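Local atomic coordinates of leucine--tRNA ligase (Agrobacterium radiobacter, PDB entry 5AH5), a protein that probably joins L-leucine to its cognate tRNA(Leu) at the expense of ATP, as a class I aminoacyl-tRNA synthetase. Residues K32-M38 against A518-I524. Coordinates in Å, arbitrary orientation, origin at the centre of the assembly. Residues are numbered along the deposited sequence.
Sequences KFYVLEM and APADVYI. With LSS (5'-O-(L-leucylsulfamoyl)adenosine), chain I.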
loop_
_atom_site.group_PDB
_atom_site.type_symbol
_atom_site.label_atom_id
_atom_site.label_comp_id
_atom_site.label_asym_id
_atom_site.label_seq_id
_atom_site.Cartn_x
_atom_site.Cartn_y
_atom_site.Cartn_z
ATOM N N LYS B 32 -5.913 -15.894 -13.999
ATOM C CA LYS B 32 -6.193 -14.469 -13.759
ATOM C C LYS B 32 -4.988 -13.921 -13.001
ATOM O O LYS B 32 -4.367 -14.611 -12.187
ATOM C CB LYS B 32 -7.453 -14.293 -12.929
ATOM C CG LYS B 32 -7.367 -14.740 -11.441
ATOM C CD LYS B 32 -6.918 -13.578 -10.509
ATOM C CE LYS B 32 -7.021 -13.957 -9.043
ATOM N NZ LYS B 32 -6.462 -12.853 -8.212
ATOM N N PHE B 33 -4.687 -12.677 -13.240
ATOM C CA PHE B 33 -3.713 -11.977 -12.425
ATOM C C PHE B 33 -4.097 -10.497 -12.366
ATOM O O PHE B 33 -4.220 -9.880 -13.364
ATOM C CB PHE B 33 -2.339 -12.106 -13.041
ATOM C CG PHE B 33 -1.229 -11.788 -12.072
ATOM C CD1 PHE B 33 -0.863 -12.695 -11.094
ATOM C CD2 PHE B 33 -0.550 -10.596 -12.143
ATOM C CE1 PHE B 33 0.155 -12.392 -10.192
ATOM C CE2 PHE B 33 0.487 -10.314 -11.245
ATOM C CZ PHE B 33 0.833 -11.176 -10.273
ATOM N N TYR B 34 -4.212 -9.971 -11.179
ATOM C CA TYR B 34 -4.594 -8.587 -10.929
ATOM C C TYR B 34 -3.432 -7.858 -10.239
ATOM O O TYR B 34 -3.193 -8.054 -9.082
ATOM C CB TYR B 34 -5.818 -8.596 -10.010
ATOM C CG TYR B 34 -6.564 -7.253 -9.797
ATOM C CD1 TYR B 34 -6.244 -6.119 -10.501
ATOM C CD2 TYR B 34 -7.635 -7.183 -8.912
ATOM C CE1 TYR B 34 -6.937 -4.935 -10.285
ATOM C CE2 TYR B 34 -8.352 -6.000 -8.704
ATOM C CZ TYR B 34 -8.007 -4.907 -9.424
ATOM O OH TYR B 34 -8.667 -3.737 -9.204
ATOM N N VAL B 35 -2.770 -7.007 -10.964
ATOM C CA VAL B 35 -1.709 -6.191 -10.411
ATOM C C VAL B 35 -2.174 -4.739 -10.460
ATOM O O VAL B 35 -2.590 -4.297 -11.477
ATOM C CB VAL B 35 -0.392 -6.305 -11.208
ATOM C CG1 VAL B 35 -0.576 -6.310 -12.706
ATOM C CG2 VAL B 35 0.589 -5.208 -10.818
ATOM N N LEU B 36 -2.076 -4.015 -9.359
ATOM C CA LEU B 36 -2.321 -2.578 -9.414
ATOM C C LEU B 36 -1.423 -1.839 -8.499
ATOM O O LEU B 36 -0.738 -2.449 -7.686
ATOM C CB LEU B 36 -3.780 -2.288 -9.085
ATOM C CG LEU B 36 -4.367 -2.236 -7.688
ATOM C CD1 LEU B 36 -5.765 -1.650 -7.738
ATOM C CD2 LEU B 36 -4.418 -3.579 -7.089
ATOM N N GLU B 37 -1.468 -0.526 -8.639
ATOM C CA GLU B 37 -0.667 0.399 -7.890
ATOM C C GLU B 37 -1.621 1.430 -7.286
ATOM O O GLU B 37 -2.778 1.599 -7.749
ATOM C CB GLU B 37 0.230 1.185 -8.810
ATOM C CG GLU B 37 1.190 0.415 -9.690
ATOM C CD GLU B 37 0.712 0.283 -11.095
ATOM O OE1 GLU B 37 -0.024 1.187 -11.562
ATOM O OE2 GLU B 37 1.110 -0.725 -11.767
ATOM N N MET B 38 -1.135 2.128 -6.273
ATOM C CA MET B 38 -1.956 3.153 -5.610
ATOM C C MET B 38 -2.226 4.303 -6.547
ATOM O O MET B 38 -1.305 5.028 -6.979
ATOM C CB MET B 38 -1.351 3.607 -4.291
ATOM C CG MET B 38 -1.445 2.573 -3.216
ATOM S SD MET B 38 -0.697 3.250 -1.734
ATOM C CE MET B 38 -0.485 1.808 -0.745
ATOM N N ALA B 518 -10.221 -10.596 -8.220
ATOM C CA ALA B 518 -9.726 -10.178 -6.939
ATOM C C ALA B 518 -9.796 -11.363 -5.963
ATOM O O ALA B 518 -10.538 -12.259 -6.233
ATOM C CB ALA B 518 -10.588 -9.005 -6.436
ATOM N N PRO B 519 -9.091 -11.367 -4.823
ATOM C CA PRO B 519 -8.228 -10.273 -4.359
ATOM C C PRO B 519 -7.094 -9.906 -5.282
ATOM O O PRO B 519 -6.691 -10.720 -6.104
ATOM C CB PRO B 519 -7.695 -10.764 -3.026
ATOM C CG PRO B 519 -8.009 -12.188 -2.963
ATOM C CD PRO B 519 -9.216 -12.414 -3.813
ATOM N N ALA B 520 -6.633 -8.659 -5.215
ATOM C CA ALA B 520 -5.515 -8.266 -6.057
ATOM C C ALA B 520 -4.284 -9.133 -5.698
ATOM O O ALA B 520 -4.020 -9.356 -4.576
ATOM C CB ALA B 520 -5.188 -6.805 -5.901
ATOM N N ASP B 521 -3.601 -9.657 -6.667
ATOM C CA ASP B 521 -2.396 -10.457 -6.386
ATOM C C ASP B 521 -1.271 -9.569 -5.882
ATOM O O ASP B 521 -0.557 -9.937 -4.976
ATOM C CB ASP B 521 -1.964 -11.166 -7.653
ATOM C CG ASP B 521 -3.050 -12.124 -8.154
ATOM O OD1 ASP B 521 -3.146 -13.245 -7.609
ATOM O OD2 ASP B 521 -3.856 -11.711 -9.019
ATOM N N VAL B 522 -1.058 -8.453 -6.545
ATOM C CA VAL B 522 0.043 -7.560 -6.225
ATOM C C VAL B 522 -0.535 -6.135 -6.133
ATOM O O VAL B 522 -1.257 -5.720 -7.015
ATOM C CB VAL B 522 1.120 -7.683 -7.290
ATOM C CG1 VAL B 522 2.160 -6.625 -7.151
ATOM C CG2 VAL B 522 1.787 -9.113 -7.253
ATOM N N TYR B 523 -0.234 -5.449 -5.033
ATOM C CA TYR B 523 -0.524 -4.034 -4.822
ATOM C C TYR B 523 0.747 -3.269 -4.466
ATOM O O TYR B 523 1.425 -3.618 -3.516
ATOM C CB TYR B 523 -1.485 -3.887 -3.680
ATOM C CG TYR B 523 -2.189 -2.533 -3.601
ATOM C CD1 TYR B 523 -2.564 -1.821 -4.747
ATOM C CD2 TYR B 523 -2.609 -2.040 -2.396
ATOM C CE1 TYR B 523 -3.327 -0.615 -4.673
ATOM C CE2 TYR B 523 -3.322 -0.821 -2.310
ATOM C CZ TYR B 523 -3.685 -0.124 -3.473
ATOM O OH TYR B 523 -4.446 1.067 -3.401
ATOM N N ILE B 524 1.061 -2.264 -5.239
ATOM C CA ILE B 524 2.293 -1.495 -5.113
ATOM C C ILE B 524 1.980 -0.064 -4.698
ATOM O O ILE B 524 1.372 0.654 -5.476
ATOM C CB ILE B 524 3.004 -1.408 -6.466
ATOM C CG1 ILE B 524 3.041 -2.824 -7.161
ATOM C CG2 ILE B 524 4.420 -0.885 -6.279
ATOM C CD1 ILE B 524 3.432 -2.791 -8.616
HETATM C C1 LSS I . -2.142 8.772 -3.211
HETATM N N1 LSS I . 8.540 8.412 -4.474
HETATM O O1 LSS I . -1.346 8.610 -2.313
HETATM S S1 LSS I . -0.521 10.043 -4.565
HETATM C C2 LSS I . 7.952 7.219 -4.527
HETATM N N2 LSS I . -1.865 9.440 -4.316
HETATM O O2 LSS I . 3.496 6.455 -2.541
HETATM N N3 LSS I . 6.613 7.063 -4.614
HETATM O O3 LSS I . 1.811 4.789 -3.950
HETATM C C4 LSS I . 5.837 8.171 -4.656
HETATM N N4 LSS I . -4.492 8.776 -4.059
HETATM O O4 LSS I . 2.646 7.340 -5.867
HETATM C C5 LSS I . 6.389 9.439 -4.515
HETATM O O5 LSS I . 0.541 8.852 -4.640
HETATM C C6 LSS I . 7.764 9.551 -4.399
HETATM N N6 LSS I . 8.313 10.791 -4.324
HETATM C C7 LSS I . -4.874 5.990 -2.722
HETATM N N7 LSS I . 5.372 10.339 -4.538
HETATM C C8 LSS I . 4.203 9.648 -4.633
HETATM C C9 LSS I . -3.549 6.701 -3.010
HETATM N N9 LSS I . 4.505 8.327 -4.735
HETATM C CA LSS I . -3.537 8.240 -3.055
HETATM C C10 LSS I . -5.271 6.253 -1.261
HETATM C C11 LSS I . -4.703 4.472 -3.086
HETATM O O1A LSS I . 0.063 10.965 -3.582
HETATM C C21 LSS I . 3.585 7.210 -4.813
HETATM C C22 LSS I . 2.774 7.063 -3.573
HETATM C C23 LSS I . 1.585 6.222 -4.043
HETATM C C24 LSS I . 1.446 6.703 -5.473
HETATM C C25 LSS I . 0.418 7.827 -5.621
HETATM O O2A LSS I . -0.424 10.636 -5.882
HETATM O O HOH W 1 -3.227 -15.266 -9.804
#
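Asp521 shows how one carboxylate can take the place of a backbone acceptor where a strand turns a corner: its OD2 accepts a hydrogen bond from Tyr34 N (2.8 Å) and forms a salt bridge with Lys32 NZ (3.0 Å). Beyond the corner, strands 32-37 and 522-524 run parallel as the two central strands of the Rossmann-fold catalytic domain of class I synthetases, brought together from parts of the sequence some 480 residues apart. The ladder follows the parallel pattern, Leu36 hydrogen-bonding to the residues on both sides of Tyr523: Leu36 N to Val522 O and Ile524 N to Leu36 O, each 3.0 Å. Met38 N to Ile524 O, also 3.0 Å, extends it past the strand end. On one face Val35 packs against Val522 and Ile524, with Leu60 of helix 48-66 against Val522, while Glu37 is held by His73 and Tyr117. On the other, Leu36 fills the space between Ala520 and the Tyr523 ring, which stacks on Phe556. As in Rossmann folds generally, the ligand sits at the C-terminal ends of the strands: Tyr523 OH, hydrogen-bonded to Tyr496 and His533, lies 3.4 Å from C11 of the leucyl group of LSS, and Met38 CB lies 3.4 Å from O3 of the LSS ribose.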